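Capsule biosynthesis protein capD (Bacillus anthracis, PDB 3G9K) cleaves the poly-gamma-D-glutamate capsule and joins it by an amide bond to the side-chain amino group of meso-diaminopimelic acid in peptidoglycan. Local coordinates at residues Phe109-Asn114 / Lys133-Lys138; Glu119-Ser124 / Val137-Ser142; Gln150-Asp155 / Gly171-Asn176. All blocks are in the same frame, centred on the assembly; numbering follows the deposited sequence.

Interaction 1 of 3, residues Phe109-Asn114 / Lys133-Lys138; sequences FTFEKN and KGLNVK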
ATOM      1  N   PHE B 109     -16.848  -1.165  -7.688  1.00 24.49           N
ATOM      2  CA  PHE B 109     -17.522   0.136  -7.609  1.00 25.79           C
ATOM      3  C   PHE B 109     -17.134   0.860  -6.333  1.00 26.43           C
ATOM      4  O   PHE B 109     -16.894   0.230  -5.297  1.00 26.30           O
ATOM      5  CB  PHE B 109     -19.045  -0.044  -7.623  1.00 25.47           C
ATOM      6  CG  PHE B 109     -19.559  -0.883  -6.490  1.00 24.43           C
ATOM      7  CD1 PHE B 109     -19.710  -2.252  -6.646  1.00 25.65           C
ATOM      8  CD2 PHE B 109     -19.874  -0.319  -5.280  1.00 24.80           C
ATOM      9  CE1 PHE B 109     -20.169  -3.036  -5.605  1.00 25.36           C
ATOM     10  CE2 PHE B 109     -20.324  -1.088  -4.229  1.00 24.10           C
ATOM     11  CZ  PHE B 109     -20.481  -2.453  -4.393  1.00 26.91           C
ATOM     12  N   THR B 110     -17.107   2.185  -6.403  1.00 27.84           N
ATOM     13  CA  THR B 110     -16.902   3.029  -5.218  1.00 29.52           C
ATOM     14  C   THR B 110     -17.843   4.232  -5.277  1.00 31.43           C
ATOM     15  O   THR B 110     -18.386   4.535  -6.324  1.00 31.93           O
ATOM     16  CB  THR B 110     -15.447   3.566  -5.126  1.00 29.32           C
ATOM     17  OG1 THR B 110     -15.183   4.441  -6.227  1.00 29.60           O
ATOM     18  CG2 THR B 110     -14.433   2.399  -5.145  1.00 27.10           C
ATOM     19  N   PHE B 111     -17.982   4.927  -4.156  1.00 33.50           N
ATOM     20  CA  PHE B 111     -18.880   6.073  -4.050  1.00 35.27           C
ATOM     21  C   PHE B 111     -18.145   7.330  -3.622  1.00 36.76           C
ATOM     22  O   PHE B 111     -17.246   7.281  -2.788  1.00 36.43           O
ATOM     23  CB  PHE B 111     -19.988   5.751  -3.073  1.00 36.09           C
ATOM     24  CG  PHE B 111     -20.875   4.651  -3.546  1.00 37.32           C
ATOM     25  CD1 PHE B 111     -20.621   3.335  -3.188  1.00 38.99           C
ATOM     26  CD2 PHE B 111     -21.928   4.919  -4.399  1.00 38.24           C
ATOM     27  CE1 PHE B 111     -21.431   2.315  -3.639  1.00 38.20           C
ATOM     28  CE2 PHE B 111     -22.734   3.902  -4.846  1.00 39.11           C
ATOM     29  CZ  PHE B 111     -22.478   2.594  -4.458  1.00 38.13           C
ATOM     30  N   GLU B 112     -18.556   8.440  -4.190  1.00 38.77           N
ATOM     31  CA  GLU B 112     -18.009   9.733  -3.897  1.00 39.37           C
ATOM     32  C   GLU B 112     -19.207  10.665  -3.829  1.00 40.28           C
ATOM     33  O   GLU B 112     -19.877  10.868  -4.802  1.00 40.36           O
ATOM     34  CB  GLU B 112     -17.058  10.121  -4.998  1.00 40.04           C
ATOM     35  CG  GLU B 112     -16.749  11.570  -5.118  1.00 41.32           C
ATOM     36  CD  GLU B 112     -15.749  12.006  -4.112  1.00 45.82           C
ATOM     37  OE1 GLU B 112     -16.124  12.147  -2.946  1.00 49.24           O
ATOM     38  OE2 GLU B 112     -14.583  12.205  -4.462  1.00 49.73           O
ATOM     39  N   LYS B 113     -19.505  11.174  -2.651  1.00 40.79           N
ATOM     40  CA  LYS B 113     -20.733  11.889  -2.471  1.00 41.90           C
ATOM     41  C   LYS B 113     -21.834  11.098  -3.105  1.00 42.19           C
ATOM     42  O   LYS B 113     -21.958   9.929  -2.875  1.00 42.80           O
ATOM     43  CB  LYS B 113     -20.666  13.268  -3.116  1.00 42.40           C
ATOM     44  CG  LYS B 113     -20.039  14.331  -2.251  1.00 44.35           C
ATOM     45  CD  LYS B 113     -18.562  14.062  -2.086  1.00 45.87           C
ATOM     46  CE  LYS B 113     -17.737  15.274  -1.669  1.00 45.97           C
ATOM     47  NZ  LYS B 113     -16.296  14.891  -1.649  1.00 45.68           N
ATOM     48  N   ASN B 114     -22.629  11.742  -3.930  1.00 42.34           N
ATOM     49  CA  ASN B 114     -23.773  11.076  -4.528  1.00 42.27           C
ATOM     50  C   ASN B 114     -23.500  10.253  -5.792  1.00 41.75           C
ATOM     51  O   ASN B 114     -24.392   9.706  -6.334  1.00 42.39           O
ATOM     52  CB  ASN B 114     -24.878  12.094  -4.782  1.00 42.65           C
ATOM     53  CG  ASN B 114     -26.223  11.535  -4.569  1.00 44.49           C
ATOM     54  OD1 ASN B 114     -26.486  10.871  -3.578  1.00 46.11           O
ATOM     55  ND2 ASN B 114     -27.115  11.796  -5.513  1.00 46.46           N
ATOM     56  N   LYS B 133     -32.493   6.341  -6.044  1.00 60.70           N
ATOM     57  CA  LYS B 133     -32.007   6.088  -4.685  1.00 60.61           C
ATOM     58  C   LYS B 133     -31.477   7.282  -3.851  1.00 60.16           C
ATOM     59  O   LYS B 133     -31.551   7.207  -2.621  1.00 60.39           O
ATOM     60  CB  LYS B 133     -30.994   4.931  -4.683  1.00 60.82           C
ATOM     61  CG  LYS B 133     -31.613   3.588  -4.296  1.00 61.22           C
ATOM     62  CD  LYS B 133     -32.042   3.600  -2.819  1.00 61.71           C
ATOM     63  CE  LYS B 133     -32.059   2.208  -2.194  1.00 61.72           C
ATOM     64  NZ  LYS B 133     -31.904   2.281  -0.708  1.00 61.73           N
ATOM     65  N   GLY B 134     -30.951   8.366  -4.436  1.00 59.45           N
ATOM     66  CA  GLY B 134     -30.739   8.564  -5.861  1.00 58.95           C
ATOM     67  C   GLY B 134     -29.271   8.801  -6.149  1.00 58.79           C
ATOM     68  O   GLY B 134     -28.811   9.940  -6.169  1.00 58.95           O
ATOM     69  N   LEU B 135     -28.538   7.711  -6.363  1.00 58.36           N
ATOM     70  CA  LEU B 135     -27.129   7.769  -6.751  1.00 57.95           C
ATOM     71  C   LEU B 135     -27.063   7.867  -8.265  1.00 57.41           C
ATOM     72  O   LEU B 135     -27.834   7.200  -8.955  1.00 57.42           O
ATOM     73  CB  LEU B 135     -26.376   6.498  -6.313  1.00 57.91           C
ATOM     74  CG  LEU B 135     -26.215   6.116  -4.832  1.00 57.42           C
ATOM     75  CD1 LEU B 135     -25.614   7.254  -4.016  1.00 56.59           C
ATOM     76  CD2 LEU B 135     -27.530   5.644  -4.234  1.00 56.38           C
ATOM     77  N   ASN B 136     -26.156   8.683  -8.787  1.00 56.72           N
ATOM     78  CA  ASN B 136     -25.878   8.644 -10.224  1.00 56.47           C
ATOM     79  C   ASN B 136     -24.596   7.855 -10.478  1.00 56.11           C
ATOM     80  O   ASN B 136     -23.793   7.670  -9.569  1.00 56.18           O
ATOM     81  CB  ASN B 136     -25.863  10.040 -10.863  1.00 56.89           C
ATOM     82  CG  ASN B 136     -24.765  10.928 -10.338  1.00 57.73           C
ATOM     83  OD1 ASN B 136     -23.716  11.063 -10.971  1.00 60.17           O
ATOM     84  ND2 ASN B 136     -25.003  11.564  -9.195  1.00 58.78           N
ATOM     85  N   VAL B 137     -24.425   7.376 -11.706  1.00 55.55           N
ATOM     86  CA  VAL B 137     -23.425   6.355 -12.010  1.00 54.96           C
ATOM     87  C   VAL B 137     -22.512   6.800 -13.140  1.00 54.47           C
ATOM     88  O   VAL B 137     -22.981   7.316 -14.147  1.00 54.64           O
ATOM     89  CB  VAL B 137     -24.108   5.025 -12.379  1.00 54.85           C
ATOM     90  CG1 VAL B 137     -23.095   3.999 -12.825  1.00 55.08           C
ATOM     91  CG2 VAL B 137     -24.912   4.500 -11.190  1.00 54.92           C
ATOM     92  N   LYS B 138     -21.212   6.593 -12.961  1.00 53.92           N
ATOM     93  CA  LYS B 138     -20.201   7.026 -13.923  1.00 53.42           C
ATOM     94  C   LYS B 138     -19.078   5.991 -14.005  1.00 52.77           C
ATOM     95  O   LYS B 138     -18.443   5.678 -13.003  1.00 52.32           O
ATOM     96  CB  LYS B 138     -19.643   8.390 -13.494  1.00 53.71           C
ATOM     97  CG  LYS B 138     -18.410   8.900 -14.271  1.00 54.26           C
ATOM     98  CD  LYS B 138     -18.659  10.219 -15.016  1.00 54.80           C
ATOM     99  CE  LYS B 138     -17.395  11.081 -15.083  1.00 54.66           C
ATOM    100  NZ  LYS B 138     -17.531  12.229 -16.041  1.00 54.76           N
TER
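Phe111 and Leu135 meet on the inner side of this contact, their side chains crossing at about a right angle, with ring atom CE2 of Phe111 4.1 Å from CG of Leu135. Each side chain leaves alongside its own backbone N, with CG anti to the carbonyl carbon, and the ring tip of Phe111 meets the branch point of Leu135. Both residues are buried: Glu272 of the other CapD chain packs on the two of them, and Gln84 and Ala116 touch Phe111 from within the chain.

The packing tightens around the carbonyl of Asn114. Its O accepts from Asn136 N at 3.2 Å, the donor lying in the carbonyl plane, with 149° at the hydrogen. CA of Leu135 gives the same Asn114 O a C-H...O contact at 3.4 Å, and CD1 of Leu135 rests 3.6 Å from Asn114 O.

The solvent side is looser. There Asn114 ND2 reaches back to Gly134 O at 2.6 Å, a weak bond bent to 130°, next to the cis peptide that precedes Gly134. Further round, Lys113 NZ folds back onto OE1 of the preceding residue, Glu112, 3.0 Å away in a salt bridge that meets the carboxylate from above its plane.

Strands 109-112 and 136-139 are the two outer strands of a small mixed sheet, with strand 115-118 between them, and Asn114 sits in the hairpin turn joining 109-112 to 115-118. The turn is therefore tied to the start of strand 136-139 chiefly through one backbone carbonyl, whose one N-H bond is directional, while the Phe111-Leu135 contact beneath it is purely apolar.

Interaction 2 of 3, residues Glu119-Ser124 / Val137-Ser142; sequences EIQLSS and VKKKVS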
ATOM      1  N   GLU B 119     -16.565   0.222 -12.545  1.00 31.97           N
ATOM      2  CA  GLU B 119     -15.456  -0.208 -13.391  1.00 32.37           C
ATOM      3  C   GLU B 119     -15.921  -0.673 -14.774  1.00 32.94           C
ATOM      4  O   GLU B 119     -15.167  -0.560 -15.756  1.00 33.15           O
ATOM      5  CB  GLU B 119     -14.668  -1.308 -12.675  1.00 31.99           C
ATOM      6  CG  GLU B 119     -13.302  -1.586 -13.260  1.00 30.83           C
ATOM      7  CD  GLU B 119     -12.413  -2.450 -12.346  1.00 30.24           C
ATOM      8  OE1 GLU B 119     -12.914  -3.072 -11.408  1.00 24.71           O
ATOM      9  OE2 GLU B 119     -11.207  -2.553 -12.616  1.00 30.28           O
ATOM     10  N   ILE B 120     -17.140  -1.207 -14.840  1.00 34.38           N
ATOM     11  CA  ILE B 120     -17.800  -1.542 -16.112  1.00 35.54           C
ATOM     12  C   ILE B 120     -19.062  -0.713 -16.315  1.00 36.89           C
ATOM     13  O   ILE B 120     -19.612  -0.114 -15.365  1.00 35.99           O
ATOM     14  CB  ILE B 120     -18.215  -3.042 -16.226  1.00 35.63           C
ATOM     15  CG1 ILE B 120     -19.073  -3.491 -15.023  1.00 36.66           C
ATOM     16  CG2 ILE B 120     -17.012  -3.892 -16.336  1.00 36.49           C
ATOM     17  CD1 ILE B 120     -19.601  -4.973 -15.113  1.00 36.93           C
ATOM     18  N   GLN B 121     -19.534  -0.774 -17.594  1.00 45.32           N
ATOM     19  CA  GLN B 121     -20.813  -0.215 -17.990  1.00 46.67           C
ATOM     20  C   GLN B 121     -21.937  -1.026 -17.355  1.00 47.29           C
ATOM     21  O   GLN B 121     -22.108  -2.208 -17.662  1.00 47.35           O
ATOM     22  CB  GLN B 121     -20.943  -0.247 -19.518  1.00 46.87           C
ATOM     23  CG  GLN B 121     -21.866   0.814 -20.095  1.00 48.01           C
ATOM     24  CD  GLN B 121     -21.313   2.214 -19.914  1.00 49.85           C
ATOM     25  OE1 GLN B 121     -21.753   2.955 -19.036  1.00 50.45           O
ATOM     26  NE2 GLN B 121     -20.330   2.578 -20.738  1.00 50.66           N
ATOM     27  N   LEU B 122     -22.684  -0.385 -16.420  1.00 41.73           N
ATOM     28  CA  LEU B 122     -23.871  -1.022 -15.845  1.00 42.92           C
ATOM     29  C   LEU B 122     -25.118  -0.896 -16.747  1.00 43.77           C
ATOM     30  O   LEU B 122     -25.231   0.024 -17.563  1.00 43.60           O
ATOM     31  CB  LEU B 122     -24.200  -0.425 -14.480  1.00 43.16           C
ATOM     32  CG  LEU B 122     -23.248  -0.653 -13.305  1.00 43.45           C
ATOM     33  CD1 LEU B 122     -24.022  -0.453 -12.007  1.00 42.33           C
ATOM     34  CD2 LEU B 122     -22.603  -2.030 -13.315  1.00 43.26           C
ATOM     35  N   SER B 123     -26.054  -1.818 -16.559  1.00 44.72           N
ATOM     36  CA  SER B 123     -27.314  -1.830 -17.294  1.00 45.77           C
ATOM     37  C   SER B 123     -28.167  -0.603 -16.973  1.00 46.85           C
ATOM     38  O   SER B 123     -28.021   0.009 -15.908  1.00 47.06           O
ATOM     39  CB  SER B 123     -28.118  -3.076 -16.916  1.00 45.62           C
ATOM     40  OG  SER B 123     -28.589  -2.968 -15.577  1.00 45.27           O
ATOM     41  N   SER B 124     -29.063  -0.251 -17.893  1.00 47.92           N
ATOM     42  CA  SER B 124     -30.080   0.766 -17.629  1.00 48.59           C
ATOM     43  C   SER B 124     -30.968   0.290 -16.476  1.00 49.32           C
ATOM     44  O   SER B 124     -31.422   1.082 -15.656  1.00 49.61           O
ATOM     45  CB  SER B 124     -30.903   1.042 -18.899  1.00 48.72           C
ATOM     46  OG  SER B 124     -31.009  -0.120 -19.711  1.00 48.57           O
ATOM     47  N   VAL B 137     -24.425   7.376 -11.706  1.00 55.55           N
ATOM     48  CA  VAL B 137     -23.425   6.355 -12.010  1.00 54.96           C
ATOM     49  C   VAL B 137     -22.512   6.800 -13.140  1.00 54.47           C
ATOM     50  O   VAL B 137     -22.981   7.316 -14.147  1.00 54.64           O
ATOM     51  CB  VAL B 137     -24.108   5.025 -12.379  1.00 54.85           C
ATOM     52  CG1 VAL B 137     -23.095   3.999 -12.825  1.00 55.08           C
ATOM     53  CG2 VAL B 137     -24.912   4.500 -11.190  1.00 54.92           C
ATOM     54  N   LYS B 138     -21.212   6.593 -12.961  1.00 53.92           N
ATOM     55  CA  LYS B 138     -20.201   7.026 -13.923  1.00 53.42           C
ATOM     56  C   LYS B 138     -19.078   5.991 -14.005  1.00 52.77           C
ATOM     57  O   LYS B 138     -18.443   5.678 -13.003  1.00 52.32           O
ATOM     58  CB  LYS B 138     -19.643   8.390 -13.494  1.00 53.71           C
ATOM     59  CG  LYS B 138     -18.410   8.900 -14.271  1.00 54.26           C
ATOM     60  CD  LYS B 138     -18.659  10.219 -15.016  1.00 54.80           C
ATOM     61  CE  LYS B 138     -17.395  11.081 -15.083  1.00 54.66           C
ATOM     62  NZ  LYS B 138     -17.531  12.229 -16.041  1.00 54.76           N
ATOM     63  N   LYS B 139     -18.835   5.487 -15.213  1.00 52.20           N
ATOM     64  CA  LYS B 139     -17.781   4.511 -15.460  1.00 52.01           C
ATOM     65  C   LYS B 139     -16.386   5.151 -15.492  1.00 51.70           C
ATOM     66  O   LYS B 139     -16.136   6.076 -16.266  1.00 51.66           O
ATOM     67  CB  LYS B 139     -18.040   3.774 -16.778  1.00 51.97           C
ATOM     68  CG  LYS B 139     -16.916   2.860 -17.215  1.00 51.69           C
ATOM     69  CD  LYS B 139     -17.307   2.066 -18.431  1.00 51.79           C
ATOM     70  CE  LYS B 139     -16.077   1.493 -19.129  1.00 51.70           C
ATOM     71  NZ  LYS B 139     -16.462   0.458 -20.145  1.00 51.66           N
ATOM     72  N   LYS B 140     -15.478   4.636 -14.663  1.00 51.29           N
ATOM     73  CA  LYS B 140     -14.085   5.104 -14.635  1.00 50.89           C
ATOM     74  C   LYS B 140     -13.196   4.242 -15.524  1.00 50.11           C
ATOM     75  O   LYS B 140     -13.238   3.012 -15.459  1.00 49.94           O
ATOM     76  CB  LYS B 140     -13.550   5.115 -13.203  1.00 51.12           C
ATOM     77  CG  LYS B 140     -13.909   6.343 -12.427  1.00 51.12           C
ATOM     78  CD  LYS B 140     -13.022   7.494 -12.825  1.00 51.55           C
ATOM     79  CE  LYS B 140     -13.426   8.762 -12.096  1.00 52.69           C
ATOM     80  NZ  LYS B 140     -12.455   9.862 -12.378  1.00 53.08           N
ATOM     81  N   VAL B 141     -12.359   4.903 -16.318  1.00 49.19           N
ATOM     82  CA  VAL B 141     -11.636   4.251 -17.404  1.00 48.63           C
ATOM     83  C   VAL B 141     -10.213   3.824 -17.017  1.00 48.27           C
ATOM     84  O   VAL B 141      -9.509   3.202 -17.815  1.00 48.59           O
ATOM     85  CB  VAL B 141     -11.577   5.166 -18.654  1.00 49.03           C
ATOM     86  CG1 VAL B 141     -11.484   4.332 -19.912  1.00 49.02           C
ATOM     87  CG2 VAL B 141     -12.821   6.074 -18.719  1.00 49.62           C
ATOM     88  N   SER B 142      -9.787   4.141 -15.799  1.00 47.35           N
ATOM     89  CA  SER B 142      -8.457   3.753 -15.326  1.00 46.37           C
ATOM     90  C   SER B 142      -8.592   2.528 -14.414  1.00 45.33           C
ATOM     91  O   SER B 142      -9.251   2.615 -13.369  1.00 44.71           O
ATOM     92  CB  SER B 142      -7.828   4.908 -14.548  1.00 46.72           C
ATOM     93  OG  SER B 142      -6.499   4.588 -14.185  1.00 48.68           O
TER
HETATM   94  O   HOH W   1     -18.056  -1.561 -19.649  1.00 46.63           O
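One water oxygen is gripped by two donors, the backbone N of Gln121 at 2.7 Å and NZ of Lys139 at 2.6 Å from the water, and it accepts from both. Lys139 gets there as a nearly straight rod: CG stands anti to the backbone N (chi1 173°) and the chain stays extended beyond it. Its methylenes lie against the polypeptide of the opposite segment, with CD 3.7 Å from Gln121 N and 3.9 Å from Ile120 C. The side chain of Gln121, bent at chi2 (67°), crosses this rod at about a right angle and sets NE2 3.8 Å from Lys139 CD.

Glu119 contributes its backbone here: its O lies 4.1 Å from Lys139 CE. Its carboxylate turns elsewhere, to a salt bridge with Arg168 and a bond from Arg108 N.

In the fold, the loop at 119-123 carries the chain from strand 115-118 to helix 124-131, where Ser123 is the N-cap, and strand 136-139 then returns parallel to 115-118, a beta-alpha-beta crossover. Since an ammonium and an amide N-H are both donors, they cannot bond each other, and the water reconciles them in a surface contact that is otherwise aliphatic chain against peptide.

Interaction 3 of 3, residues Gln150-Asp155 / Gly171-Asn176; sequences QALIKD and GTWKSN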
ATOM      1  N   GLN B 150      -3.409  -7.041  -2.976  1.00 16.18           N
ATOM      2  CA  GLN B 150      -2.410  -8.092  -2.870  1.00 16.22           C
ATOM      3  C   GLN B 150      -2.624  -8.794  -1.545  1.00 16.53           C
ATOM      4  O   GLN B 150      -2.820  -8.133  -0.541  1.00 16.12           O
ATOM      5  CB  GLN B 150      -1.007  -7.497  -2.870  1.00 17.05           C
ATOM      6  CG  GLN B 150      -0.741  -6.718  -4.059  1.00 14.76           C
ATOM      7  CD  GLN B 150      -0.486  -7.558  -5.304  1.00 17.47           C
ATOM      8  OE1 GLN B 150       0.015  -8.718  -5.271  1.00 19.99           O
ATOM      9  NE2 GLN B 150      -0.807  -6.973  -6.409  1.00 13.44           N
ATOM     10  N   ALA B 151      -2.538 -10.117  -1.552  1.00 16.00           N
ATOM     11  CA  ALA B 151      -2.835 -10.908  -0.356  1.00 16.65           C
ATOM     12  C   ALA B 151      -2.033 -12.234  -0.347  1.00 17.14           C
ATOM     13  O   ALA B 151      -1.610 -12.741  -1.410  1.00 16.59           O
ATOM     14  CB  ALA B 151      -4.313 -11.221  -0.329  1.00 16.50           C
ATOM     15  N   LEU B 152      -1.777 -12.739   0.851  1.00 18.04           N
ATOM     16  CA  LEU B 152      -1.386 -14.153   1.053  1.00 18.05           C
ATOM     17  C   LEU B 152      -2.329 -14.750   2.072  1.00 19.41           C
ATOM     18  O   LEU B 152      -2.830 -14.053   2.942  1.00 18.57           O
ATOM     19  CB  LEU B 152       0.083 -14.294   1.501  1.00 18.78           C
ATOM     20  CG  LEU B 152       1.171 -13.863   0.533  1.00 18.34           C
ATOM     21  CD1 LEU B 152       2.523 -13.878   1.314  1.00 18.09           C
ATOM     22  CD2 LEU B 152       1.276 -14.727  -0.740  1.00 17.33           C
ATOM     23  N   ILE B 153      -2.582 -16.040   1.929  1.00 20.85           N
ATOM     24  CA  ILE B 153      -3.376 -16.784   2.870  1.00 22.40           C
ATOM     25  C   ILE B 153      -2.581 -18.006   3.277  1.00 23.18           C
ATOM     26  O   ILE B 153      -2.192 -18.769   2.418  1.00 22.22           O
ATOM     27  CB  ILE B 153      -4.672 -17.292   2.225  1.00 23.09           C
ATOM     28  CG1 ILE B 153      -5.505 -16.137   1.656  1.00 22.85           C
ATOM     29  CG2 ILE B 153      -5.507 -18.126   3.236  1.00 21.82           C
ATOM     30  CD1 ILE B 153      -6.767 -16.620   0.901  1.00 22.97           C
ATOM     31  N   LYS B 154      -2.393 -18.207   4.586  1.00 24.51           N
ATOM     32  CA  LYS B 154      -1.809 -19.441   5.092  1.00 25.20           C
ATOM     33  C   LYS B 154      -2.901 -20.334   5.674  1.00 26.20           C
ATOM     34  O   LYS B 154      -3.647 -19.899   6.533  1.00 25.61           O
ATOM     35  CB  LYS B 154      -0.760 -19.173   6.163  1.00 25.61           C
ATOM     36  CG  LYS B 154      -0.158 -20.454   6.738  1.00 25.06           C
ATOM     37  CD  LYS B 154       1.202 -20.241   7.350  1.00 24.66           C
ATOM     38  CE  LYS B 154       1.800 -21.587   7.764  1.00 26.19           C
ATOM     39  NZ  LYS B 154       2.902 -21.397   8.734  1.00 26.77           N
ATOM     40  N   ASP B 155      -2.995 -21.553   5.178  1.00 28.24           N
ATOM     41  CA  ASP B 155      -3.787 -22.599   5.800  1.00 28.62           C
ATOM     42  C   ASP B 155      -2.981 -23.130   6.943  1.00 29.82           C
ATOM     43  O   ASP B 155      -1.994 -23.746   6.740  1.00 29.54           O
ATOM     44  CB  ASP B 155      -4.057 -23.731   4.820  1.00 29.04           C
ATOM     45  CG  ASP B 155      -4.958 -24.824   5.397  1.00 29.99           C
ATOM     46  OD1 ASP B 155      -4.884 -25.112   6.577  1.00 29.18           O
ATOM     47  OD2 ASP B 155      -5.722 -25.388   4.638  1.00 32.71           O
ATOM     48  N   GLY B 171      -0.187  -7.426 -10.484  1.00 20.51           N
ATOM     49  CA  GLY B 171       0.114  -8.093  -9.262  1.00 19.30           C
ATOM     50  C   GLY B 171       0.214  -9.589  -9.429  1.00 19.41           C
ATOM     51  O   GLY B 171      -0.528 -10.188 -10.196  1.00 18.80           O
ATOM     52  N   THR B 172       1.131 -10.174  -8.683  1.00 19.40           N
ATOM     53  CA  THR B 172       1.358 -11.608  -8.708  1.00 18.50           C
ATOM     54  C   THR B 172       1.762 -12.073  -7.298  1.00 18.22           C
ATOM     55  O   THR B 172       1.905 -11.292  -6.331  1.00 16.55           O
ATOM     56  CB  THR B 172       2.497 -12.001  -9.758  1.00 18.76           C
ATOM     57  OG1 THR B 172       3.735 -11.413  -9.397  1.00 18.83           O
ATOM     58  CG2 THR B 172       2.131 -11.589 -11.167  1.00 20.31           C
ATOM     59  N   TRP B 173       1.866 -13.377  -7.153  1.00 17.62           N
ATOM     60  CA  TRP B 173       2.322 -13.941  -5.913  1.00 19.39           C
ATOM     61  C   TRP B 173       2.995 -15.290  -6.169  1.00 20.63           C
ATOM     62  O   TRP B 173       2.778 -15.929  -7.224  1.00 21.03           O
ATOM     63  CB  TRP B 173       1.160 -14.096  -4.946  1.00 19.85           C
ATOM     64  CG  TRP B 173       0.235 -15.159  -5.413  1.00 20.41           C
ATOM     65  CD1 TRP B 173      -0.766 -15.022  -6.321  1.00 21.67           C
ATOM     66  CD2 TRP B 173       0.259 -16.557  -5.027  1.00 21.30           C
ATOM     67  NE1 TRP B 173      -1.402 -16.255  -6.517  1.00 21.91           N
ATOM     68  CE2 TRP B 173      -0.777 -17.208  -5.755  1.00 21.97           C
ATOM     69  CE3 TRP B 173       1.058 -17.317  -4.131  1.00 21.73           C
ATOM     70  CZ2 TRP B 173      -1.050 -18.570  -5.617  1.00 21.96           C
ATOM     71  CZ3 TRP B 173       0.797 -18.674  -3.997  1.00 22.02           C
ATOM     72  CH2 TRP B 173      -0.243 -19.293  -4.752  1.00 22.41           C
ATOM     73  N   LYS B 174       3.777 -15.705  -5.175  1.00 22.07           N
ATOM     74  CA  LYS B 174       4.499 -16.970  -5.206  1.00 23.72           C
ATOM     75  C   LYS B 174       4.604 -17.514  -3.809  1.00 23.77           C
ATOM     76  O   LYS B 174       4.554 -16.775  -2.791  1.00 23.38           O
ATOM     77  CB  LYS B 174       5.894 -16.788  -5.826  1.00 23.72           C
ATOM     78  CG  LYS B 174       5.888 -16.768  -7.358  1.00 25.75           C
ATOM     79  CD  LYS B 174       7.275 -16.958  -7.918  1.00 26.17           C
ATOM     80  CE  LYS B 174       7.297 -16.836  -9.445  1.00 29.16           C
ATOM     81  NZ  LYS B 174       6.188 -17.587 -10.097  1.00 32.48           N
ATOM     82  N   SER B 175       4.659 -18.846  -3.747  1.00 23.50           N
ATOM     83  CA  SER B 175       4.991 -19.516  -2.509  1.00 24.80           C
ATOM     84  C   SER B 175       5.863 -20.698  -2.814  1.00 25.25           C
ATOM     85  O   SER B 175       6.098 -21.013  -3.988  1.00 25.44           O
ATOM     86  CB  SER B 175       3.745 -19.925  -1.722  1.00 24.95           C
ATOM     87  OG  SER B 175       3.048 -20.985  -2.351  1.00 26.31           O
ATOM     88  N   ASN B 176       6.386 -21.317  -1.771  1.00 27.21           N
ATOM     89  CA  ASN B 176       7.456 -22.284  -1.977  1.00 29.56           C
ATOM     90  C   ASN B 176       6.966 -23.643  -2.453  1.00 31.14           C
ATOM     91  O   ASN B 176       5.943 -24.134  -1.973  1.00 33.30           O
ATOM     92  CB  ASN B 176       8.333 -22.389  -0.745  1.00 28.94           C
ATOM     93  CG  ASN B 176       7.635 -22.961   0.446  1.00 31.09           C
ATOM     94  OD1 ASN B 176       6.425 -22.794   0.642  1.00 30.95           O
ATOM     95  ND2 ASN B 176       8.414 -23.656   1.281  1.00 33.43           N
TER
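Torsions decide how Leu152 approaches Trp173. In Leu152, CG lies beside the backbone N, anti to the carbonyl carbon, and chi2 of 171° sends CD1 anti to CA, leaving CD2 as the branch nearer strand 172-175. These two turns bring Leu152 CD2 to 4.3 Å from Trp173 CB, at the base of the side chain. In Trp173, chi1 of 69° sets where the indole leaves from CB, with CG between the backbone N and the carbonyl carbon; relative to the indole itself the Leu152 methyl lies obliquely. The same Leu152 CD2 is 4.4 Å from Lys174 O. Ser175 CB lies at the edge of the indole, in its plane.

At the other end Gln150 is bent at chi2, and its CD approaches Gly171 CA to 4.0 Å, where the chain is leaving the substrate-binding Arg169.

The two strands run nearly parallel, 22° apart, but their axes come no closer than 7.9 Å, so side chains rather than paired backbones bridge them. Strand 150-155 is an inner strand of a four-stranded antiparallel sheet, hydrogen-bonded to 70-75 and 160-164, in a member of the Ntn hydrolase clan, whose hallmark is an alpha-beta-beta-alpha sandwich built round an N-terminal nucleophile, here Thr1. The side chain of Gln150 is about 10 Å from that of Thr1, and Leu152 also packs on Val5 and Ile7 of strand 2-7, the strand that starts next to the nucleophile.

Strand 172-175, by contrast, pairs antiparallel with a strand of the other CapD chain, and at the end of the modelled chain Asn176 continues the junction, its OD1 and ND2 bonded to Thr20 and Gly19 of that chain, while Ser175 OG bonds Ile161 O of strand 160-164.

Interactions 1 and 2 hold one small mixed sheet and share Val137 and Lys138 on strand 136-139; their centres are 11 Å apart. Interaction 1 works at the start of that strand and is partly buried, with an apolar pair under a backbone bond. Interaction 2, at its far end, is a surface contact joined by water. Interaction 3 lies across the chain's centre, about 33 and 30 Å from the other two between centres, and belongs to the sheet region packed against the strand that follows the nucleophile. It too is partly buried, but relies on side-chain packing between strands that do not pair, and its second strand is committed to the other chain.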